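PDB 4ECN: leucine-rich repeat protein from Bacteroides thetaiotaomicron, which is of unknown function but, as an extracellular leucine-rich repeat protein carrying DUF4458 domains, probably binds other proteins. Local coordinates for residues A[444-449]-A[478-483]; A[231-236]-A[270-275]; A[686-691]-A[710-715]. All coordinates share one frame; numbering follows the deposited sequence.

Contact 1: A[444-449]-A[478-483]; sequences IQRLTK and KQYENE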
loop_
_atom_site.group_PDB
_atom_site.type_symbol
_atom_site.label_atom_id
_atom_site.label_comp_id
_atom_site.label_asym_id
_atom_site.label_seq_id
_atom_site.Cartn_x
_atom_site.Cartn_y
_atom_site.Cartn_z
ATOM N N ILE A 444 -14.727 16.750 -4.530
ATOM C CA ILE A 444 -14.338 16.043 -3.306
ATOM C C ILE A 444 -14.972 16.792 -2.083
ATOM O O ILE A 444 -15.327 16.149 -1.096
ATOM C CB ILE A 444 -12.760 15.954 -3.257
ATOM C CG1 ILE A 444 -12.203 15.091 -4.401
ATOM C CG2 ILE A 444 -12.183 15.491 -1.937
ATOM C CD1 ILE A 444 -12.777 13.660 -4.509
ATOM N N GLN A 445 -15.188 18.127 -2.205
ATOM C CA GLN A 445 -15.802 19.006 -1.198
ATOM C C GLN A 445 -17.292 18.714 -0.941
ATOM O O GLN A 445 -17.889 19.339 -0.049
ATOM C CB GLN A 445 -15.695 20.471 -1.650
ATOM C CG GLN A 445 -14.359 21.121 -1.416
ATOM C CD GLN A 445 -14.296 22.468 -2.072
ATOM O OE1 GLN A 445 -14.133 22.574 -3.285
ATOM N NE2 GLN A 445 -14.410 23.525 -1.291
ATOM N N ARG A 446 -17.910 17.856 -1.777
ATOM C CA ARG A 446 -19.323 17.515 -1.664
ATOM C C ARG A 446 -19.501 16.205 -0.864
ATOM O O ARG A 446 -20.606 15.919 -0.410
ATOM C CB ARG A 446 -19.954 17.400 -3.063
ATOM C CG ARG A 446 -21.474 17.570 -3.083
ATOM C CD ARG A 446 -22.036 17.460 -4.486
ATOM N NE ARG A 446 -23.486 17.669 -4.528
ATOM C CZ ARG A 446 -24.395 16.725 -4.769
ATOM N NH1 ARG A 446 -24.015 15.480 -5.037
ATOM N NH2 ARG A 446 -25.685 17.027 -4.788
ATOM N N LEU A 447 -18.408 15.444 -0.657
ATOM C CA LEU A 447 -18.376 14.161 0.053
ATOM C C LEU A 447 -18.220 14.413 1.547
ATOM O O LEU A 447 -17.157 14.193 2.129
ATOM C CB LEU A 447 -17.218 13.313 -0.508
ATOM C CG LEU A 447 -17.147 13.183 -2.033
ATOM C CD1 LEU A 447 -15.948 12.394 -2.434
ATOM C CD2 LEU A 447 -18.415 12.573 -2.603
ATOM N N THR A 448 -19.292 14.924 2.157
ATOM C CA THR A 448 -19.344 15.383 3.550
ATOM C C THR A 448 -19.222 14.237 4.570
ATOM O O THR A 448 -18.804 14.508 5.704
ATOM C CB THR A 448 -20.637 16.166 3.779
ATOM O OG1 THR A 448 -21.757 15.365 3.353
ATOM C CG2 THR A 448 -20.635 17.503 3.022
ATOM N N LYS A 449 -19.536 12.973 4.178
ATOM C CA LYS A 449 -19.456 11.826 5.099
ATOM C C LYS A 449 -18.063 11.159 5.078
ATOM O O LYS A 449 -17.831 10.219 5.837
ATOM C CB LYS A 449 -20.530 10.784 4.773
ATOM C CG LYS A 449 -21.928 11.235 5.125
ATOM C CD LYS A 449 -22.941 10.108 5.019
ATOM C CE LYS A 449 -24.361 10.639 5.027
ATOM N NZ LYS A 449 -25.345 9.541 5.166
ATOM N N LYS A 478 -21.803 22.011 -13.467
ATOM C CA LYS A 478 -22.832 23.006 -13.738
ATOM C C LYS A 478 -23.833 23.028 -12.579
ATOM O O LYS A 478 -24.462 24.055 -12.338
ATOM C CB LYS A 478 -23.540 22.740 -15.081
ATOM C CG LYS A 478 -22.760 23.138 -16.335
ATOM C CD LYS A 478 -23.660 22.982 -17.568
ATOM C CE LYS A 478 -23.049 23.406 -18.881
ATOM N NZ LYS A 478 -24.047 23.376 -19.991
ATOM N N GLN A 479 -23.963 21.911 -11.853
ATOM C CA GLN A 479 -24.885 21.839 -10.729
ATOM C C GLN A 479 -24.197 22.283 -9.427
ATOM O O GLN A 479 -24.738 23.141 -8.723
ATOM C CB GLN A 479 -25.451 20.412 -10.578
ATOM C CG GLN A 479 -26.524 20.277 -9.488
ATOM C CD GLN A 479 -26.730 18.857 -8.994
ATOM O OE1 GLN A 479 -26.984 17.907 -9.762
ATOM N NE2 GLN A 479 -26.671 18.690 -7.673
ATOM N N TYR A 480 -23.019 21.701 -9.116
ATOM C CA TYR A 480 -22.291 21.904 -7.863
ATOM C C TYR A 480 -21.730 23.345 -7.728
ATOM O O TYR A 480 -21.437 23.771 -6.599
ATOM C CB TYR A 480 -21.145 20.873 -7.711
ATOM C CG TYR A 480 -21.526 19.411 -7.909
ATOM C CD1 TYR A 480 -22.806 18.952 -7.606
ATOM C CD2 TYR A 480 -20.588 18.479 -8.336
ATOM C CE1 TYR A 480 -23.170 17.625 -7.828
ATOM C CE2 TYR A 480 -20.930 17.138 -8.520
ATOM C CZ TYR A 480 -22.224 16.715 -8.262
ATOM O OH TYR A 480 -22.576 15.400 -8.450
ATOM N N GLU A 481 -21.634 24.104 -8.850
ATOM C CA GLU A 481 -21.198 25.510 -8.866
ATOM C C GLU A 481 -22.214 26.363 -8.105
ATOM O O GLU A 481 -21.850 27.342 -7.442
ATOM C CB GLU A 481 -21.034 26.012 -10.325
ATOM C CG GLU A 481 -20.545 27.444 -10.490
ATOM C CD GLU A 481 -19.246 27.800 -9.793
ATOM O OE1 GLU A 481 -18.162 27.485 -10.339
ATOM O OE2 GLU A 481 -19.313 28.414 -8.704
ATOM N N ASN A 482 -23.491 25.945 -8.180
ATOM C CA ASN A 482 -24.634 26.605 -7.563
ATOM C C ASN A 482 -24.846 26.131 -6.114
ATOM O O ASN A 482 -25.722 26.655 -5.419
ATOM C CB ASN A 482 -25.890 26.366 -8.408
ATOM C CG ASN A 482 -25.825 27.061 -9.752
ATOM O OD1 ASN A 482 -25.518 28.260 -9.856
ATOM N ND2 ASN A 482 -26.124 26.326 -10.811
ATOM N N GLU A 483 -24.032 25.185 -5.649
ATOM C CA GLU A 483 -24.103 24.702 -4.270
ATOM C C GLU A 483 -22.940 25.306 -3.496
ATOM O O GLU A 483 -21.853 25.501 -4.066
ATOM C CB GLU A 483 -24.095 23.166 -4.209
ATOM C CG GLU A 483 -25.212 22.516 -5.008
ATOM C CD GLU A 483 -25.216 21.003 -5.092
ATOM O OE1 GLU A 483 -24.218 20.370 -4.678
ATOM O OE2 GLU A 483 -26.225 20.449 -5.584
#

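Contact 2: A[231-236]-A[270-275]; sequences RSELET and DYKALK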
loop_
_atom_site.group_PDB
_atom_site.type_symbol
_atom_site.label_atom_id
_atom_site.label_comp_id
_atom_site.label_asym_id
_atom_site.label_seq_id
_atom_site.Cartn_x
_atom_site.Cartn_y
_atom_site.Cartn_z
ATOM N N ARG A 231 -29.004 16.740 -26.970
ATOM C CA ARG A 231 -29.667 15.506 -26.544
ATOM C C ARG A 231 -29.472 15.357 -25.038
ATOM O O ARG A 231 -28.346 15.167 -24.588
ATOM C CB ARG A 231 -29.124 14.302 -27.322
ATOM C CG ARG A 231 -29.935 13.045 -27.132
ATOM C CD ARG A 231 -29.263 11.845 -27.756
ATOM N NE ARG A 231 -29.268 11.870 -29.222
ATOM C CZ ARG A 231 -28.808 10.880 -29.986
ATOM N NH1 ARG A 231 -28.290 9.783 -29.430
ATOM N NH2 ARG A 231 -28.864 10.973 -31.308
ATOM N N SER A 232 -30.555 15.488 -24.259
ATOM C CA SER A 232 -30.508 15.447 -22.795
ATOM C C SER A 232 -31.144 14.176 -22.204
ATOM O O SER A 232 -32.160 13.699 -22.703
ATOM C CB SER A 232 -31.221 16.663 -22.216
ATOM O OG SER A 232 -30.655 17.863 -22.714
ATOM N N GLU A 233 -30.549 13.678 -21.104
ATOM C CA GLU A 233 -30.970 12.503 -20.340
ATOM C C GLU A 233 -32.322 12.749 -19.659
ATOM O O GLU A 233 -32.509 13.793 -19.031
ATOM C CB GLU A 233 -29.895 12.217 -19.292
ATOM C CG GLU A 233 -29.679 10.760 -18.939
ATOM C CD GLU A 233 -28.222 10.438 -18.654
ATOM O OE1 GLU A 233 -27.536 11.260 -18.004
ATOM O OE2 GLU A 233 -27.763 9.354 -19.081
ATOM N N LEU A 234 -33.273 11.815 -19.797
ATOM C CA LEU A 234 -34.595 11.964 -19.182
ATOM C C LEU A 234 -34.667 11.159 -17.881
ATOM O O LEU A 234 -35.090 11.703 -16.861
ATOM C CB LEU A 234 -35.700 11.541 -20.153
ATOM C CG LEU A 234 -35.934 12.490 -21.327
ATOM C CD1 LEU A 234 -36.855 11.880 -22.352
ATOM C CD2 LEU A 234 -36.528 13.788 -20.852
ATOM N N GLU A 235 -34.224 9.881 -17.914
ATOM C CA GLU A 235 -34.169 8.958 -16.778
ATOM C C GLU A 235 -33.347 7.714 -17.119
ATOM O O GLU A 235 -33.148 7.394 -18.289
ATOM C CB GLU A 235 -35.578 8.526 -16.303
ATOM C CG GLU A 235 -36.271 7.521 -17.211
ATOM C CD GLU A 235 -37.578 6.953 -16.699
ATOM O OE1 GLU A 235 -37.765 6.895 -15.462
ATOM O OE2 GLU A 235 -38.398 6.522 -17.540
ATOM N N THR A 236 -32.931 6.992 -16.090
ATOM C CA THR A 236 -32.212 5.737 -16.216
ATOM C C THR A 236 -32.865 4.807 -15.222
ATOM O O THR A 236 -33.025 5.173 -14.051
ATOM C CB THR A 236 -30.681 5.904 -16.034
ATOM O OG1 THR A 236 -30.185 6.884 -16.940
ATOM C CG2 THR A 236 -29.933 4.632 -16.307
ATOM N N ASP A 270 -25.077 6.939 -8.686
ATOM C CA ASP A 270 -23.777 6.498 -8.176
ATOM C C ASP A 270 -23.062 5.541 -9.144
ATOM O O ASP A 270 -21.866 5.690 -9.387
ATOM C CB ASP A 270 -23.947 5.784 -6.823
ATOM C CG ASP A 270 -24.177 6.646 -5.596
ATOM O OD1 ASP A 270 -24.534 7.835 -5.758
ATOM O OD2 ASP A 270 -24.017 6.122 -4.468
ATOM N N TYR A 271 -23.789 4.554 -9.687
ATOM C CA TYR A 271 -23.194 3.556 -10.570
ATOM C C TYR A 271 -22.801 4.172 -11.879
ATOM O O TYR A 271 -21.809 3.758 -12.469
ATOM C CB TYR A 271 -24.133 2.374 -10.803
ATOM C CG TYR A 271 -24.524 1.597 -9.559
ATOM C CD1 TYR A 271 -23.882 1.815 -8.339
ATOM C CD2 TYR A 271 -25.523 0.628 -9.604
ATOM C CE1 TYR A 271 -24.274 1.147 -7.185
ATOM C CE2 TYR A 271 -25.883 -0.092 -8.462
ATOM C CZ TYR A 271 -25.250 0.169 -7.255
ATOM O OH TYR A 271 -25.612 -0.512 -6.123
ATOM N N LYS A 272 -23.522 5.197 -12.312
ATOM C CA LYS A 272 -23.195 5.869 -13.564
ATOM C C LYS A 272 -21.965 6.742 -13.377
ATOM O O LYS A 272 -21.141 6.817 -14.285
ATOM C CB LYS A 272 -24.373 6.673 -14.080
ATOM C CG LYS A 272 -25.508 5.787 -14.599
ATOM C CD LYS A 272 -26.288 6.455 -15.722
ATOM C CE LYS A 272 -26.977 7.753 -15.350
ATOM N NZ LYS A 272 -27.718 8.294 -16.504
ATOM N N ALA A 273 -21.808 7.341 -12.174
ATOM C CA ALA A 273 -20.636 8.127 -11.800
ATOM C C ALA A 273 -19.411 7.214 -11.775
ATOM O O ALA A 273 -18.376 7.603 -12.300
ATOM C CB ALA A 273 -20.855 8.794 -10.455
ATOM N N LEU A 274 -19.537 5.969 -11.233
ATOM C CA LEU A 274 -18.436 5.005 -11.262
ATOM C C LEU A 274 -17.977 4.755 -12.695
ATOM O O LEU A 274 -16.770 4.783 -12.941
ATOM C CB LEU A 274 -18.807 3.672 -10.617
ATOM C CG LEU A 274 -19.014 3.592 -9.102
ATOM C CD1 LEU A 274 -19.433 2.195 -8.725
ATOM C CD2 LEU A 274 -17.729 3.921 -8.328
ATOM N N LYS A 275 -18.933 4.576 -13.657
ATOM C CA LYS A 275 -18.559 4.312 -15.040
ATOM C C LYS A 275 -17.846 5.516 -15.606
ATOM O O LYS A 275 -16.847 5.339 -16.308
ATOM C CB LYS A 275 -19.738 3.912 -15.922
ATOM C CG LYS A 275 -19.262 3.043 -17.099
ATOM C CD LYS A 275 -20.351 2.747 -18.132
ATOM C CE LYS A 275 -19.982 1.731 -19.195
ATOM N NZ LYS A 275 -18.839 2.142 -20.054
#

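Contact 3: A[686-691]-A[710-715]; sequences QKFPTE and TSIPEN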
loop_
_atom_site.group_PDB
_atom_site.type_symbol
_atom_site.label_atom_id
_atom_site.label_comp_id
_atom_site.label_asym_id
_atom_site.label_seq_id
_atom_site.Cartn_x
_atom_site.Cartn_y
_atom_site.Cartn_z
ATOM N N GLN A 686 33.866 6.056 25.691
ATOM C CA GLN A 686 35.139 5.628 26.261
ATOM C C GLN A 686 34.971 5.235 27.717
ATOM O O GLN A 686 35.727 4.404 28.202
ATOM C CB GLN A 686 36.171 6.739 26.123
ATOM C CG GLN A 686 37.218 6.414 25.090
ATOM C CD GLN A 686 38.057 7.608 24.735
ATOM O OE1 GLN A 686 37.643 8.480 23.958
ATOM N NE2 GLN A 686 39.288 7.622 25.214
ATOM N N LYS A 687 33.978 5.837 28.400
ATOM C CA LYS A 687 33.614 5.616 29.793
ATOM C C LYS A 687 32.244 4.951 29.838
ATOM O O LYS A 687 31.277 5.464 29.274
ATOM C CB LYS A 687 33.634 6.952 30.590
ATOM C CG LYS A 687 33.818 6.801 32.127
ATOM C CD LYS A 687 32.502 6.603 32.942
ATOM C CE LYS A 687 32.647 5.902 34.292
ATOM N NZ LYS A 687 32.880 4.425 34.161
ATOM N N PHE A 688 32.167 3.790 30.491
ATOM C CA PHE A 688 30.939 3.009 30.640
ATOM C C PHE A 688 29.813 3.907 31.261
ATOM O O PHE A 688 30.096 4.659 32.202
ATOM C CB PHE A 688 31.224 1.774 31.485
ATOM C CG PHE A 688 30.011 0.916 31.687
ATOM C CD1 PHE A 688 29.155 1.138 32.761
ATOM C CD2 PHE A 688 29.706 -0.106 30.793
ATOM C CE1 PHE A 688 28.021 0.357 32.933
ATOM C CE2 PHE A 688 28.593 -0.920 30.997
ATOM C CZ PHE A 688 27.748 -0.669 32.054
ATOM N N PRO A 689 28.555 3.870 30.741
ATOM C CA PRO A 689 27.534 4.821 31.213
ATOM C C PRO A 689 26.931 4.484 32.588
ATOM O O PRO A 689 25.727 4.238 32.717
ATOM C CB PRO A 689 26.477 4.753 30.118
ATOM C CG PRO A 689 26.600 3.391 29.568
ATOM C CD PRO A 689 28.050 3.063 29.609
ATOM N N THR A 690 27.760 4.597 33.634
ATOM C CA THR A 690 27.394 4.412 35.054
ATOM C C THR A 690 26.120 5.227 35.391
ATOM O O THR A 690 25.233 4.755 36.109
ATOM C CB THR A 690 28.585 4.851 35.933
ATOM O OG1 THR A 690 29.753 4.138 35.521
ATOM C CG2 THR A 690 28.338 4.641 37.418
ATOM N N GLU A 691 26.048 6.435 34.817
ATOM C CA GLU A 691 24.972 7.421 34.876
ATOM C C GLU A 691 23.596 6.787 34.722
ATOM O O GLU A 691 22.628 7.302 35.273
ATOM C CB GLU A 691 25.164 8.449 33.750
ATOM C CG GLU A 691 26.609 8.898 33.558
ATOM C CD GLU A 691 27.448 8.145 32.544
ATOM O OE1 GLU A 691 27.129 8.228 31.337
ATOM O OE2 GLU A 691 28.485 7.566 32.940
ATOM N N THR A 710 38.343 0.782 26.906
ATOM C CA THR A 710 39.552 -0.050 27.054
ATOM C C THR A 710 39.520 -0.880 28.365
ATOM O O THR A 710 40.377 -1.761 28.576
ATOM C CB THR A 710 40.805 0.813 27.017
ATOM O OG1 THR A 710 40.778 1.734 28.115
ATOM C CG2 THR A 710 40.978 1.530 25.689
ATOM N N SER A 711 38.532 -0.584 29.241
ATOM C CA SER A 711 38.316 -1.262 30.514
ATOM C C SER A 711 37.040 -0.810 31.144
ATOM O O SER A 711 36.591 0.303 30.887
ATOM C CB SER A 711 39.472 -1.008 31.481
ATOM O OG SER A 711 39.555 0.359 31.843
ATOM N N ILE A 712 36.459 -1.667 31.988
ATOM C CA ILE A 712 35.271 -1.356 32.783
ATOM C C ILE A 712 35.706 -1.593 34.235
ATOM O O ILE A 712 35.587 -2.714 34.746
ATOM C CB ILE A 712 33.983 -2.116 32.358
ATOM C CG1 ILE A 712 33.714 -1.976 30.823
ATOM C CG2 ILE A 712 32.805 -1.613 33.184
ATOM C CD1 ILE A 712 32.390 -2.519 30.274
ATOM N N PRO A 713 36.341 -0.573 34.872
ATOM C CA PRO A 713 36.872 -0.775 36.234
ATOM C C PRO A 713 35.774 -0.858 37.277
ATOM O O PRO A 713 34.618 -0.575 36.977
ATOM C CB PRO A 713 37.743 0.460 36.457
ATOM C CG PRO A 713 37.171 1.483 35.588
ATOM C CD PRO A 713 36.608 0.798 34.391
ATOM N N GLU A 714 36.144 -1.225 38.511
ATOM C CA GLU A 714 35.195 -1.327 39.615
ATOM C C GLU A 714 34.450 0.013 39.820
ATOM O O GLU A 714 34.968 1.092 39.484
ATOM C CB GLU A 714 35.877 -1.782 40.922
ATOM C CG GLU A 714 36.941 -0.848 41.491
ATOM C CD GLU A 714 37.425 -1.179 42.894
ATOM O OE1 GLU A 714 37.175 -2.312 43.374
ATOM O OE2 GLU A 714 38.050 -0.290 43.520
ATOM N N ASN A 715 33.207 -0.109 40.323
ATOM C CA ASN A 715 32.249 0.948 40.649
ATOM C C ASN A 715 31.738 1.658 39.350
ATOM O O ASN A 715 31.392 2.846 39.356
ATOM C CB ASN A 715 32.851 1.937 41.658
ATOM C CG ASN A 715 33.359 1.255 42.906
ATOM O OD1 ASN A 715 34.459 1.533 43.380
ATOM N ND2 ASN A 715 32.617 0.287 43.419
HETATM O O HOH W 1 38.328 3.072 29.080
#

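Contact 1: A[444-449]-A[478-483]
R446 and Y480 face each other with their CA atoms 8.2 Å apart, R446 at the end of a 3-10 segment just ahead of strand 452-456 and Y480 at the start of a type I turn that runs to E483. From this spacing the arginine reaches out with CG anti to its own backbone nitrogen (chi1 -158°) and the chain extended as far as NE, and it passes across one face of the tyrosine ring. Its CD sits over that face, 3.6 Å from the ring centroid, in a CH-pi contact. Beyond CD the guanidinium stays nearly parallel to the ring, the planes 18° apart, with Y480 CE1 beneath one face and 3.3 Å from R446 NE. The edge of the same group is engaged by E483: R446 NE donates to E483 OE1 over 2.8 Å in a salt bridge, using the syn lone pair of that oxygen and keeping close to the guanidinium plane. The other carboxylate oxygen is held within its own segment, where Q479 NE2 donates to E483 OE2 at 2.8 Å from above the carboxylate plane. On the repeat side R446 NH1 bonds the carbonyl of G344, while W469 touches Y480. The case illustrates how one long arginine can tie a loop of a leucine-rich repeat to an excursion that follows the next strand: the ring supports a face of the guanidinium, the carboxylate grips an edge, and together they probably limit its rotation. With both oxygens of E483 receiving N-H donors, its negative charge is probably stabilised.

Contact 2: A[231-236]-A[270-275]
K272, from helix 266-280, extends its amino group into a fork formed by E233 and T236 of strand 230-238; T236 and K272 are the closest residues by backbone, their CA atoms 9.4 Å apart. The ionic part is the salt bridge between K272 NZ and E233 OE2, 2.8 Å long. The two side chains arrive from opposite directions, and the ammonium lies well above the carboxylate plane, 73° out of it, instead of lying near that plane. The glutamate chain is bent at chi2, and E233 OE1 remains 3.3 Å from K272 NZ, so the positive charge is probably felt by both oxygens, although the bond goes to one. The second bond, to an uncharged acceptor, runs from K272 NZ to T236 OG1, at 2.9 Å. Here the side chains meet tip to tip: the threonine hydroxyl stands anti to its carbonyl carbon (chi1 -55°), and a bend in the lysine at chi3 (-61°) turns CE and NZ across to it. Carbon contacts are slight, T236 CG2 coming within 4.1 Å of K272 CD. Around this bridge, the backbone N of T236 donates to T264 OG1, and the threonine side chain touches L308; on the helix, L274 packs against V325 and L328. The contact therefore joins the last DUF4458 sheet to the helix that packs on the first leucine-rich repeat strands, a worked case of a domain junction bridged, among other bonds, by one lysine. One ammonium serves a charged acceptor and a hydroxyl at once, so its positive charge is probably well compensated, while the threonine, the more buried of the two acceptors, adds a second hold on the same nitrogen.

Contact 3: A[686-691]-A[710-715]
The turn-to-turn packing of a leucine-rich repeat solenoid is seen here between F688 and I712, which occupy equivalent places 24 residues apart in successive turns, each followed by a proline. F688 projects with CG anti to its backbone nitrogen (chi1 180°), which places the ring against I712 of the following turn. There F688 CD2 meets I712 CD1 at 3.6 Å, the methyl approaching obliquely, while I712 CG2 lies 4.1 Å from F688 CG; the isoleucine thus presses with both of its branches. P689 CD covers one face of the ring, and L704 and L717 also touch the phenylalanine, so it is part of the apolar filling of the solenoid. Were an alanine placed here, I712 CD1 would lose its aromatic partner and a gap would probably open between the two turns. At one end of the contact a water spans corresponding backbone positions, donating to Q686 O at 3.1 Å and accepting from T710 N at 3.2 Å. At the other end T690 CG2 rests 4.0 Å from N715 O, whereas the T690 hydroxyl is bonded to the carbonyl oxygen of S716. K687 NZ curls back over its own segment, with weak bonds to T690 OG1 and F688 O. The principle is that apolar side chains pack from turn to turn, while a water and a threonine hydroxyl bridge the margins. In the fold, 686-691 runs from strand 675-679 into helix 690-694. Its partner, 710-715, lies in the loop after strand 701-703; T710 and I712 in turn make backbone bonds to T741 and S742, in the loop beyond strand 732-734, linking this turn to the next.

How the contacts relate
Contacts 1 and 2 are neighbours near the N-terminal part of the solenoid, their centres 17 Å apart and their nearest atoms about 7 Å apart without touching. Contact 2 fastens the DUF4458 side to the repeats; contact 1 follows it along the chain and secures an excursion from them. Side chains of 270-275 touch strand 325-329 and those of 444-449 touch strand 351-353, in the sheet whose first strand, 317-319, includes V317 of the sodium site. Contact 3 belongs to the second, wholly parallel sheet, on the opposite side of the chain's centre, its centre 68 Å from that of contact 1 and 77 Å from that of contact 2, and shows the repeat's own apolar packing.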